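Local coordinates for protein DspB (Aggregatibacter actinomycetemcomitans, PDB 1YHT) that hydrolyses terminal beta-linked N-acetylhexosamine residues as a family 20 glycoside hydrolase and detaches biofilm, probably by cleaving its poly-N-acetylglucosamine matrix, at residues 36-41 against 344-349; 47-52 against 324-329; 113-118 against 158-163; 147-150 against 155-158; 218-223 against 232-237. All blocks are in the same frame, centred on the assembly; numbering follows the deposited sequence.

Contact 1. Residues 36-41 against 344-349; sequences KSFIDT and KNTKSL
Lys347 lays its side chain across Thr41, and these two residues make most of the contact. The meeting is one of methylenes with a hydroxyl: Lys347 CE comes to 3.4 Å from Thr41 OG1, and Lys347 CG lies 3.6 Å from the same oxygen. The other branch of the threonine, the methyl CG2, rests 4.0 Å from Lys347 CG. The lysine leaves its backbone with CG anti to N (chi1 -158°) and then bends at its third and fourth torsions, which curls the chain round the hydroxyl. Thr41 OG1 itself turns back along its own helix, with a weak, unsettled bond to Ser37 O. The two helices, 32-44 and 339-358, are the first and last long ones on the outer layer of the TIM barrel. Segments 36-41 and 344-349 run almost parallel, at 19°, their axes 10.7 Å apart at the closest approach, so side chains must bridge the groove. Deeper in it, toward the barrel wall, Thr346 OG1 sits at the edge of the Phe38 ring, near its plane and 3.8 Å from Phe38 CE1. That hydroxyl is already bonded to Ile342 O one turn earlier, and both Phe38 and Thr346 touch Ile329 of strand 324-329 beneath them.

Contact 2. Residues 47-52 against 324-329; sequences GNFLHL and GAALSI
Inside the TIM barrel, strands 49-53 and 324-329 flank strand 18-24, which pairs in parallel with both. No backbone bond can therefore join the two segments directly, and the contact is made by one large side chain reaching over the intervening strand. Phe49 does the reaching. Its CZ comes to 3.9 Å from the methyl CB of Ala326, an apolar touch, and the neighbouring ring atom CE1 is 4.2 Å from the same methyl. The ring also approaches the backbone of strand 324-329, with Phe49 CZ 4.0 Å from Ala325 O, both partners coming at it obliquely. Ala325 O has its polar partner elsewhere, in Thr19 OG1 of the strand between, so the aromatic ring packs against an oxygen already provided for. Ala326 directs its methyl toward the phenylalanine, whereas Ala325 points its own away, toward the outer helix 339-358. Tyr272 touches both Phe49 and Ala326 and continues this inner packing. Two residues on from Phe49, His51 also faces the interior: its ND1 is bonded to Tyr272 OH, its NE2 to Glu114 OE1, and its ring stacks with that of His179, so apolar packing gives way to a polar network along the strand. The phenylalanine CG stands between its backbone N and carbonyl carbon (chi1 76°), which leans the ring toward the His51 end of its strand, and the backbone N of His51 lies in the ring plane, 3.8 Å from Phe49 CD1.

Contact 3. Residues 113-118 against 158-163; sequences PELDSP and TFMQSL
Leu163, the helix residue lying against Leu115, gives its backbone N to Phe159 O at 3.1 Å, and the same oxygen takes a second bond, 2.7 Å long, from Ser162 OG. That second bond ties the serine back to its own helix; the hydroxyl approaches at a C=O...O angle of 127°. This is the helix 154-171 of a beta-alpha-beta crossover in the TIM barrel: the chain leaves strand 110-117, passes through several helices and returns as the neighbouring parallel strand 177-181. The helix segment runs nearly antiparallel to the strand, at 163°, with 10.7 Å between their axes. Leucine and methionine side chains bridge that distance. Leu115, its CG anti to the backbone N (chi1 -168°), sends both methyls outward from the barrel wall; Leu115 CD2 lies 3.8 Å from Leu163 CG, the two side chains crossing at a slant. Ile124 of helix 122-132 touches both leucines as well. Met160 starts off alongside the strand rather than at it, but bends at its second and third torsions and swings its methyl inward. Ser117 keeps its polar end for Tyr198, whose OH is bonded to Ser117 OG, and meets Met160 mainly with its CB. The methyl thus wedges between two strand residues, Met160 CE standing 3.9 Å from Leu115 CD2 and 3.9 Å from Ser117 CB.

Contact 4. Residues 147-150 against 155-158; sequences DEID and DSIT
Ser156 presses its CB against the backbone carbonyl of Asp150, with Ser156 CB only 3.2 Å from Asp150 O. The hydroxyl is a little farther away: Ser156 OG is 3.6 Å from that oxygen and makes no hydrogen bond with it. Lying beside the backbone N (chi1 -59°), Ser156 OG is turned to Leu140 O, to which it is bonded, at the end of helix 134-140. On the loop side, Ile149 contributes its longer branch, whose CG1 rests 3.9 Å from Ser156 CB. Asp150 adds its own CB, 3.9 Å from Ser156 OG, while its carboxylate turns elsewhere, Asp150 OD1 being bonded to Thr152 OG1. The contact folds the loop that follows helix 134-140 back on the first turn of helix 154-171, on the rim of the barrel. Ile149 also pairs by backbone with Pro118, in the loop that follows strand 110-117, and touches Tyr198. Segments 147-150 and 155-158 have no hydrogen bond between them; Ser156 OG and Asp150 OD1 find their partners in Leu140 and Thr152. Leu140 shares a backbone bond with Asp150 too, so the end of helix 134-140 probably holds both segments together.

Contact 5. Residues 218-223 against 232-237; sequences DGLIKN and IEITYW
One buried hydrogen bond and one apolar touch tie the loop after strand 212-216 to the next strand of the barrel, 233-236. The bond runs from Trp237 NE1 to Asp218 OD2, 2.8 Å long and nearly straight at 165°. The oxygen lies at the edge of the indole, close to its plane, whereas the indole N-H meets the carboxylate on the syn side and 29° out of the carboxylate plane. The other carboxylate oxygen, Asp218 OD1, accepts from the backbone N of Glu184, so the two bonds together would fix the rotation of the acid. Parallel strands of a TIM barrel are usually linked through a helix, but here strand 212-216 passes to strand 233-236 through a stretch without one, and the Leu220 part of the loop packs on the outer side of the strand. Leu220 and Ile234 meet there tip to tip. Leu220 CD1 is 3.6 Å from Ile234 CG1 and 3.7 Å from Ile234 CD1, and Met215, Val257 and Leu262 also touch this leucine. Trp237 follows the end of its strand. Its ring meets that of Trp216 with the planes nearly perpendicular, and lies close to bound acetic acid and glycerol, probably from the crystallisation liquor but consistent with a wall of the sugar-binding pocket that family 20 enzymes have at the C-terminal end of the barrel strands.

How the contacts relate
The five contacts sample one TIM barrel from its outer helices to its rim. Contacts 1 and 2 touch, their centres 11 Å apart: helices 32-44 and 339-358 lie over strands 49-53 and 324-329, so the early and late parts of the chain close the barrel together. Contact 2 meets contact 3 where strands 49-53 and 110-117 pair side by side, Leu52 O facing Glu114 N. Contacts 3 and 4 share helix 154-171 and Thr158, with centres 9 Å apart. Contact 5 comes later along the chain, on the same sheet, about 7 Å from contact 3 at the nearest atoms. Contacts 3, 4 and 5 all fall between the segments that contacts 1 and 2 join.

Contact 1. Residues 36-41 against 344-349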
# COMPACT_ATOMS: atom_id res chain seq x y z
N LYS A 36 11.52 -0.17 -12.97
CA LYS A 36 11.19 0.07 -14.37
C LYS A 36 10.73 -1.20 -15.12
O LYS A 36 9.86 -1.10 -15.98
CB LYS A 36 12.36 0.69 -15.11
CG LYS A 36 12.60 2.15 -14.79
CD LYS A 36 13.95 2.59 -15.33
CE LYS A 36 14.23 4.08 -15.09
NZ LYS A 36 15.32 4.52 -15.98
N SER A 37 11.30 -2.36 -14.80
CA SER A 37 10.81 -3.61 -15.37
C SER A 37 9.38 -3.95 -14.95
O SER A 37 8.58 -4.40 -15.75
CB SER A 37 11.79 -4.77 -15.05
OG SER A 37 13.03 -4.62 -15.74
N PHE A 38 9.04 -3.73 -13.68
CA PHE A 38 7.67 -3.90 -13.20
C PHE A 38 6.75 -2.96 -13.98
O PHE A 38 5.64 -3.36 -14.39
CB PHE A 38 7.55 -3.55 -11.69
CG PHE A 38 7.94 -4.62 -10.78
CD1 PHE A 38 7.29 -5.84 -10.80
CD2 PHE A 38 8.97 -4.43 -9.86
CE1 PHE A 38 7.62 -6.83 -9.89
CE2 PHE A 38 9.28 -5.40 -8.96
CZ PHE A 38 8.62 -6.63 -8.99
N ILE A 39 7.19 -1.71 -14.17
CA ILE A 39 6.43 -0.75 -14.97
C ILE A 39 6.19 -1.27 -16.43
O ILE A 39 5.11 -1.11 -16.99
CB ILE A 39 7.08 0.63 -14.97
CG1 ILE A 39 6.82 1.32 -13.63
CG2 ILE A 39 6.52 1.50 -16.14
CD1 ILE A 39 7.78 2.35 -13.29
N ASP A 40 7.21 -1.90 -17.01
CA ASP A 40 7.09 -2.46 -18.38
C ASP A 40 6.00 -3.51 -18.40
O ASP A 40 5.11 -3.47 -19.26
CB ASP A 40 8.40 -3.06 -18.81
CG ASP A 40 9.49 -2.02 -19.00
OD1 ASP A 40 9.21 -0.85 -19.35
OD2 ASP A 40 10.66 -2.38 -18.81
N THR A 41 6.01 -4.40 -17.43
CA THR A 41 4.98 -5.45 -17.34
C THR A 41 3.58 -4.85 -17.19
O THR A 41 2.65 -5.25 -17.90
CB THR A 41 5.26 -6.42 -16.19
OG1 THR A 41 6.53 -6.98 -16.39
CG2 THR A 41 4.25 -7.55 -16.10
N LYS A 344 11.26 -11.19 -12.12
CA LYS A 344 11.14 -12.15 -13.23
C LYS A 344 10.14 -13.26 -12.92
O LYS A 344 9.38 -13.67 -13.79
CB LYS A 344 12.50 -12.74 -13.64
CG LYS A 344 13.16 -13.57 -12.58
CD LYS A 344 14.52 -14.26 -13.09
CE LYS A 344 15.76 -13.34 -13.07
NZ LYS A 344 16.63 -13.40 -11.77
N ASN A 345 10.13 -13.73 -11.67
CA ASN A 345 9.24 -14.82 -11.28
C ASN A 345 7.77 -14.44 -11.07
O ASN A 345 6.90 -15.33 -11.10
CB ASN A 345 9.79 -15.59 -10.10
CG ASN A 345 10.93 -16.53 -10.51
OD1 ASN A 345 10.67 -17.63 -10.99
ND2 ASN A 345 12.17 -16.08 -10.34
N THR A 346 7.49 -13.16 -10.83
CA THR A 346 6.09 -12.72 -10.60
C THR A 346 5.45 -12.15 -11.86
O THR A 346 4.29 -11.79 -11.85
CB THR A 346 5.99 -11.67 -9.45
OG1 THR A 346 6.90 -10.59 -9.67
CG2 THR A 346 6.34 -12.33 -8.10
N LYS A 347 6.21 -12.08 -12.94
CA LYS A 347 5.72 -11.50 -14.19
C LYS A 347 4.45 -12.18 -14.70
O LYS A 347 3.50 -11.52 -15.06
CB LYS A 347 6.82 -11.58 -15.26
CG LYS A 347 6.74 -10.62 -16.41
CD LYS A 347 8.07 -10.68 -17.23
CE LYS A 347 8.60 -9.30 -17.82
NZ LYS A 347 9.75 -8.48 -17.09
N SER A 348 4.47 -13.50 -14.79
CA SER A 348 3.30 -14.23 -15.27
C SER A 348 2.06 -13.92 -14.42
O SER A 348 0.98 -13.76 -14.94
CB SER A 348 3.59 -15.74 -15.26
OG SER A 348 4.59 -16.03 -16.25
N LEU A 349 2.26 -13.81 -13.11
CA LEU A 349 1.16 -13.62 -12.20
C LEU A 349 0.62 -12.21 -12.34
O LEU A 349 -0.59 -11.97 -12.32
CB LEU A 349 1.63 -13.94 -10.79
CG LEU A 349 0.69 -13.61 -9.62
CD1 LEU A 349 -0.65 -14.30 -9.75
CD2 LEU A 349 1.38 -13.99 -8.30

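Contact 2. Residues 47-52 against 324-329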
# COMPACT_ATOMS: atom_id res chain seq x y z
N GLY A 47 -2.18 -2.48 -17.98
CA GLY A 47 -2.48 -1.89 -16.66
C GLY A 47 -2.19 -0.42 -16.64
O GLY A 47 -1.67 0.16 -17.65
N ASN A 48 -2.46 0.23 -15.50
CA ASN A 48 -2.26 1.66 -15.42
C ASN A 48 -1.76 2.28 -14.11
O ASN A 48 -1.65 3.49 -14.05
CB ASN A 48 -3.50 2.38 -15.91
CG ASN A 48 -4.68 1.88 -15.26
OD1 ASN A 48 -4.61 1.52 -14.09
ND2 ASN A 48 -5.77 1.79 -16.00
N PHE A 49 -1.43 1.46 -13.10
CA PHE A 49 -0.85 2.01 -11.88
C PHE A 49 0.16 1.13 -11.20
O PHE A 49 0.15 -0.11 -11.30
CB PHE A 49 -1.94 2.53 -10.91
CG PHE A 49 -2.67 1.46 -10.15
CD1 PHE A 49 -2.12 0.92 -8.99
CD2 PHE A 49 -3.95 1.07 -10.52
CE1 PHE A 49 -2.81 -0.00 -8.22
CE2 PHE A 49 -4.69 0.13 -9.75
CZ PHE A 49 -4.12 -0.44 -8.63
N LEU A 50 1.04 1.83 -10.48
CA LEU A 50 2.00 1.23 -9.54
C LEU A 50 1.79 1.93 -8.17
O LEU A 50 2.08 3.12 -8.01
CB LEU A 50 3.43 1.44 -10.04
CG LEU A 50 4.56 0.97 -9.08
CD1 LEU A 50 4.43 -0.47 -8.72
CD2 LEU A 50 5.91 1.17 -9.77
N HIS A 51 1.20 1.17 -7.25
CA HIS A 51 0.98 1.54 -5.85
C HIS A 51 2.24 1.19 -5.06
O HIS A 51 2.61 0.02 -4.85
CB HIS A 51 -0.32 0.81 -5.41
CG HIS A 51 -0.65 0.84 -3.93
ND1 HIS A 51 -1.74 0.15 -3.43
CD2 HIS A 51 -0.03 1.40 -2.86
CE1 HIS A 51 -1.78 0.29 -2.12
NE2 HIS A 51 -0.74 1.02 -1.74
N LEU A 52 2.94 2.25 -4.66
CA LEU A 52 4.27 2.13 -4.05
C LEU A 52 4.18 2.20 -2.56
O LEU A 52 4.03 3.29 -1.97
CB LEU A 52 5.20 3.22 -4.54
CG LEU A 52 6.69 2.90 -4.38
CD1 LEU A 52 7.11 1.71 -5.29
CD2 LEU A 52 7.56 4.12 -4.66
N GLY A 324 -11.51 -1.94 -10.24
CA GLY A 324 -10.20 -2.50 -10.61
C GLY A 324 -9.67 -3.49 -9.59
O GLY A 324 -10.44 -4.02 -8.77
N ALA A 325 -8.34 -3.71 -9.64
CA ALA A 325 -7.66 -4.77 -8.87
C ALA A 325 -6.19 -4.59 -8.96
O ALA A 325 -5.68 -3.93 -9.88
CB ALA A 325 -8.04 -6.16 -9.41
N ALA A 326 -5.48 -5.16 -8.01
CA ALA A 326 -4.01 -5.16 -8.06
C ALA A 326 -3.45 -6.44 -7.52
O ALA A 326 -4.04 -7.05 -6.63
CB ALA A 326 -3.47 -4.00 -7.27
N LEU A 327 -2.32 -6.86 -8.08
CA LEU A 327 -1.42 -7.80 -7.43
C LEU A 327 -0.61 -7.05 -6.40
O LEU A 327 -0.01 -6.03 -6.74
CB LEU A 327 -0.43 -8.39 -8.41
CG LEU A 327 0.58 -9.44 -7.89
CD1 LEU A 327 -0.07 -10.73 -7.49
CD2 LEU A 327 1.66 -9.77 -8.97
N SER A 328 -0.49 -7.60 -5.20
CA SER A 328 0.38 -7.08 -4.16
C SER A 328 1.55 -8.04 -3.91
O SER A 328 1.36 -9.22 -3.64
CB SER A 328 -0.44 -6.89 -2.87
OG SER A 328 -1.44 -5.86 -2.98
N ILE A 329 2.78 -7.53 -4.01
CA ILE A 329 3.98 -8.30 -3.73
C ILE A 329 4.57 -7.77 -2.45
O ILE A 329 5.19 -6.70 -2.43
CB ILE A 329 5.04 -8.16 -4.86
CG1 ILE A 329 4.44 -8.52 -6.24
CG2 ILE A 329 6.28 -9.01 -4.49
CD1 ILE A 329 5.41 -8.35 -7.46

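Contact 3. Residues 113-118 against 158-163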
# COMPACT_ATOMS: atom_id res chain seq x y z
N PRO A 113 1.69 6.85 -4.31
CA PRO A 113 2.44 6.64 -3.06
C PRO A 113 1.51 6.23 -1.92
O PRO A 113 0.38 6.69 -1.87
CB PRO A 113 3.08 8.02 -2.80
CG PRO A 113 2.02 9.02 -3.31
CD PRO A 113 1.58 8.29 -4.65
N GLU A 114 2.02 5.39 -1.01
CA GLU A 114 1.33 5.01 0.22
C GLU A 114 2.16 5.39 1.41
O GLU A 114 3.23 4.81 1.65
CB GLU A 114 0.98 3.49 0.32
CG GLU A 114 0.13 3.18 1.55
CD GLU A 114 -0.16 1.71 1.82
OE1 GLU A 114 0.04 0.85 0.95
OE2 GLU A 114 -0.58 1.43 2.98
N LEU A 115 1.63 6.34 2.18
CA LEU A 115 2.21 6.71 3.46
C LEU A 115 1.28 6.12 4.51
O LEU A 115 0.26 6.70 4.82
CB LEU A 115 2.32 8.24 3.55
CG LEU A 115 3.16 8.81 4.70
CD1 LEU A 115 4.62 8.49 4.49
CD2 LEU A 115 2.92 10.31 4.84
N ASP A 116 1.63 4.94 5.02
CA ASP A 116 0.72 4.18 5.85
C ASP A 116 0.69 4.79 7.28
O ASP A 116 1.70 5.29 7.80
CB ASP A 116 1.11 2.69 5.87
CG ASP A 116 -0.04 1.78 6.29
OD1 ASP A 116 -1.06 2.29 6.83
OD2 ASP A 116 0.12 0.54 6.10
N SER A 117 -0.50 4.77 7.83
CA SER A 117 -0.79 5.23 9.19
C SER A 117 -2.21 4.78 9.50
O SER A 117 -2.98 4.44 8.58
CB SER A 117 -0.62 6.73 9.35
OG SER A 117 -1.77 7.48 8.98
N PRO A 118 -2.58 4.75 10.81
CA PRO A 118 -1.79 5.10 11.98
C PRO A 118 -0.80 4.06 12.46
O PRO A 118 0.04 4.39 13.31
CB PRO A 118 -2.87 5.27 13.09
CG PRO A 118 -3.97 4.47 12.68
CD PRO A 118 -3.95 4.39 11.16
N THR A 158 -1.14 17.52 11.96
CA THR A 158 -0.27 18.50 11.32
C THR A 158 1.05 17.85 10.84
O THR A 158 1.47 18.06 9.74
CB THR A 158 -0.00 19.67 12.27
OG1 THR A 158 -1.25 20.36 12.55
CG2 THR A 158 0.97 20.72 11.62
N PHE A 159 1.70 17.10 11.71
CA PHE A 159 2.92 16.39 11.34
C PHE A 159 2.74 15.47 10.12
O PHE A 159 3.54 15.53 9.16
CB PHE A 159 3.47 15.57 12.50
CG PHE A 159 4.56 14.67 12.08
CD1 PHE A 159 5.84 15.17 11.87
CD2 PHE A 159 4.30 13.33 11.77
CE1 PHE A 159 6.88 14.34 11.41
CE2 PHE A 159 5.32 12.51 11.29
CZ PHE A 159 6.62 13.02 11.12
N MET A 160 1.71 14.63 10.17
CA MET A 160 1.36 13.71 9.09
C MET A 160 1.18 14.45 7.79
O MET A 160 1.71 14.03 6.78
CB MET A 160 0.07 12.91 9.38
CG MET A 160 0.28 11.77 10.33
SD MET A 160 1.63 10.66 9.90
CE MET A 160 1.18 10.08 8.29
N GLN A 161 0.44 15.55 7.86
CA GLN A 161 0.16 16.35 6.71
C GLN A 161 1.42 17.03 6.15
O GLN A 161 1.56 17.11 4.97
CB GLN A 161 -0.92 17.36 7.05
CG GLN A 161 -2.31 16.68 7.10
CD GLN A 161 -3.40 17.67 7.48
OE1 GLN A 161 -3.12 18.81 7.83
NE2 GLN A 161 -4.66 17.23 7.40
N SER A 162 2.32 17.49 7.00
CA SER A 162 3.62 18.01 6.53
C SER A 162 4.42 16.95 5.76
O SER A 162 5.00 17.29 4.74
CB SER A 162 4.43 18.62 7.67
OG SER A 162 5.05 17.61 8.44
N LEU A 163 4.41 15.68 6.18
CA LEU A 163 5.10 14.60 5.48
C LEU A 163 4.33 14.24 4.19
O LEU A 163 4.91 14.08 3.11
CB LEU A 163 5.24 13.36 6.38
CG LEU A 163 6.08 12.18 5.86
CD1 LEU A 163 7.54 12.63 5.44
CD2 LEU A 163 6.11 11.09 6.95

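Contact 4. Residues 147-150 against 155-158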
# COMPACT_ATOMS: atom_id res chain seq x y z
N ASP A 147 2.71 1.70 18.99
CA ASP A 147 3.04 1.50 17.58
C ASP A 147 2.16 2.33 16.64
O ASP A 147 2.06 2.04 15.43
CB ASP A 147 2.97 -0.00 17.24
CG ASP A 147 1.60 -0.62 17.49
OD1 ASP A 147 0.75 -0.02 18.19
OD2 ASP A 147 1.39 -1.75 17.00
N GLU A 148 1.50 3.36 17.18
CA GLU A 148 0.64 4.19 16.35
C GLU A 148 0.76 5.68 16.66
O GLU A 148 0.94 6.09 17.81
CB GLU A 148 -0.80 3.74 16.46
CG GLU A 148 -1.04 2.29 16.06
CD GLU A 148 -2.52 1.94 16.06
OE1 GLU A 148 -3.35 2.84 16.25
OE2 GLU A 148 -2.87 0.77 15.83
N ILE A 149 0.61 6.47 15.61
CA ILE A 149 0.46 7.91 15.74
C ILE A 149 -0.84 8.18 16.49
O ILE A 149 -1.82 7.38 16.39
CB ILE A 149 0.45 8.59 14.32
CG1 ILE A 149 0.84 10.08 14.41
CG2 ILE A 149 -0.89 8.47 13.68
CD1 ILE A 149 2.29 10.33 14.37
N ASP A 150 -0.88 9.30 17.23
CA ASP A 150 -2.12 9.68 17.91
C ASP A 150 -3.09 10.38 16.99
O ASP A 150 -2.96 11.59 16.74
CB ASP A 150 -1.82 10.62 19.08
CG ASP A 150 -3.02 10.85 19.97
OD1 ASP A 150 -4.19 10.54 19.59
OD2 ASP A 150 -2.76 11.43 21.03
N ASP A 155 -1.61 18.02 16.57
CA ASP A 155 -0.20 18.16 16.26
C ASP A 155 0.28 16.96 15.44
O ASP A 155 1.08 17.12 14.55
CB ASP A 155 0.66 18.36 17.51
CG ASP A 155 0.32 19.64 18.23
OD1 ASP A 155 -0.27 20.55 17.61
OD2 ASP A 155 0.63 19.74 19.43
N SER A 156 -0.24 15.79 15.77
CA SER A 156 0.03 14.58 15.05
C SER A 156 -0.51 14.62 13.65
O SER A 156 0.19 14.20 12.70
CB SER A 156 -0.52 13.39 15.84
OG SER A 156 0.14 13.39 17.12
N ILE A 157 -1.71 15.20 13.51
CA ILE A 157 -2.31 15.40 12.19
C ILE A 157 -1.51 16.40 11.35
O ILE A 157 -1.22 16.15 10.18
CB ILE A 157 -3.77 15.83 12.31
CG1 ILE A 157 -4.53 14.73 13.04
CG2 ILE A 157 -4.39 16.10 10.93
CD1 ILE A 157 -5.94 15.16 13.55
N THR A 158 -1.14 17.52 11.96
CA THR A 158 -0.27 18.50 11.32
C THR A 158 1.05 17.85 10.84
O THR A 158 1.47 18.06 9.74
CB THR A 158 -0.00 19.67 12.27
OG1 THR A 158 -1.25 20.36 12.55
CG2 THR A 158 0.97 20.72 11.62

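Contact 5. Residues 218-223 against 232-237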
# COMPACT_ATOMS: atom_id res chain seq x y z
N ASP A 218 -9.88 -1.78 6.27
CA ASP A 218 -9.93 -2.35 7.60
C ASP A 218 -10.84 -1.57 8.57
O ASP A 218 -11.50 -2.18 9.43
CB ASP A 218 -8.54 -2.43 8.24
CG ASP A 218 -7.53 -3.15 7.41
OD1 ASP A 218 -6.76 -3.93 8.00
OD2 ASP A 218 -7.47 -2.90 6.18
N GLY A 219 -10.85 -0.25 8.43
CA GLY A 219 -11.58 0.62 9.35
C GLY A 219 -12.99 0.90 8.95
O GLY A 219 -13.65 1.70 9.58
N LEU A 220 -13.47 0.21 7.91
CA LEU A 220 -14.81 0.42 7.40
C LEU A 220 -15.73 -0.57 8.06
O LEU A 220 -15.74 -1.77 7.73
CB LEU A 220 -14.84 0.27 5.86
CG LEU A 220 -13.97 1.27 5.09
CD1 LEU A 220 -13.96 1.04 3.60
CD2 LEU A 220 -14.41 2.69 5.38
N ILE A 221 -16.47 -0.06 9.06
CA ILE A 221 -17.39 -0.89 9.82
C ILE A 221 -18.81 -0.38 9.66
O ILE A 221 -19.02 0.76 9.30
CB ILE A 221 -16.98 -0.99 11.30
CG1 ILE A 221 -17.12 0.37 12.02
CG2 ILE A 221 -15.54 -1.57 11.42
CD1 ILE A 221 -16.91 0.24 13.50
N LYS A 222 -19.78 -1.24 9.90
CA LYS A 222 -21.20 -0.88 9.73
C LYS A 222 -21.66 0.29 10.59
O LYS A 222 -22.46 1.08 10.15
CB LYS A 222 -22.08 -2.09 10.05
CG LYS A 222 -22.02 -3.18 9.02
CD LYS A 222 -22.95 -4.35 9.42
CE LYS A 222 -22.46 -5.67 8.89
NZ LYS A 222 -23.25 -6.81 9.50
N ASN A 223 -21.14 0.38 11.82
CA ASN A 223 -21.51 1.42 12.77
C ASN A 223 -21.20 2.82 12.34
O ASN A 223 -21.90 3.74 12.76
CB ASN A 223 -20.79 1.25 14.12
CG ASN A 223 -21.45 0.23 14.98
OD1 ASN A 223 -22.53 -0.28 14.66
ND2 ASN A 223 -20.78 -0.12 16.08
N ILE A 232 -13.56 8.74 -0.94
CA ILE A 232 -12.34 7.97 -0.63
C ILE A 232 -12.50 6.65 -1.36
O ILE A 232 -13.62 6.06 -1.39
CB ILE A 232 -12.15 7.73 0.86
CG1 ILE A 232 -11.84 9.04 1.57
CG2 ILE A 232 -10.98 6.68 1.08
CD1 ILE A 232 -11.91 8.93 3.15
N GLU A 233 -11.42 6.22 -2.00
CA GLU A 233 -11.44 5.02 -2.82
C GLU A 233 -10.81 3.87 -2.06
O GLU A 233 -9.76 4.03 -1.45
CB GLU A 233 -10.77 5.26 -4.18
CG GLU A 233 -11.37 6.45 -4.95
CD GLU A 233 -10.77 6.73 -6.31
OE1 GLU A 233 -9.80 6.05 -6.71
OE2 GLU A 233 -11.26 7.67 -7.00
N ILE A 234 -11.49 2.72 -2.05
CA ILE A 234 -11.11 1.63 -1.17
C ILE A 234 -10.32 0.53 -1.88
O ILE A 234 -10.75 0.02 -2.95
CB ILE A 234 -12.33 1.00 -0.50
CG1 ILE A 234 -13.23 2.09 0.19
CG2 ILE A 234 -11.89 -0.11 0.45
CD1 ILE A 234 -12.48 3.14 0.93
N THR A 235 -9.17 0.17 -1.29
CA THR A 235 -8.40 -1.02 -1.68
C THR A 235 -8.74 -2.17 -0.73
O THR A 235 -8.24 -2.23 0.40
CB THR A 235 -6.84 -0.70 -1.77
OG1 THR A 235 -6.32 -0.20 -0.53
CG2 THR A 235 -6.62 0.32 -2.80
N TYR A 236 -9.64 -3.05 -1.18
CA TYR A 236 -10.31 -4.06 -0.35
C TYR A 236 -9.59 -5.39 -0.40
O TYR A 236 -9.69 -6.12 -1.41
CB TYR A 236 -11.79 -4.27 -0.80
CG TYR A 236 -12.66 -4.86 0.30
CD1 TYR A 236 -13.59 -4.07 0.99
CD2 TYR A 236 -12.49 -6.17 0.73
CE1 TYR A 236 -14.36 -4.59 2.07
CE2 TYR A 236 -13.24 -6.70 1.77
CZ TYR A 236 -14.21 -5.92 2.42
OH TYR A 236 -14.97 -6.45 3.50
N TRP A 237 -8.87 -5.70 0.67
CA TRP A 237 -7.97 -6.85 0.68
C TRP A 237 -8.46 -8.10 1.40
O TRP A 237 -8.11 -9.21 1.03
CB TRP A 237 -6.61 -6.48 1.19
CG TRP A 237 -6.50 -6.15 2.63
CD1 TRP A 237 -6.87 -5.00 3.24
CD2 TRP A 237 -5.95 -6.98 3.64
NE1 TRP A 237 -6.59 -5.06 4.57
CE2 TRP A 237 -6.03 -6.27 4.85
CE3 TRP A 237 -5.39 -8.26 3.64
CZ2 TRP A 237 -5.55 -6.77 6.05
CZ3 TRP A 237 -4.90 -8.79 4.85
CH2 TRP A 237 -4.99 -8.04 6.04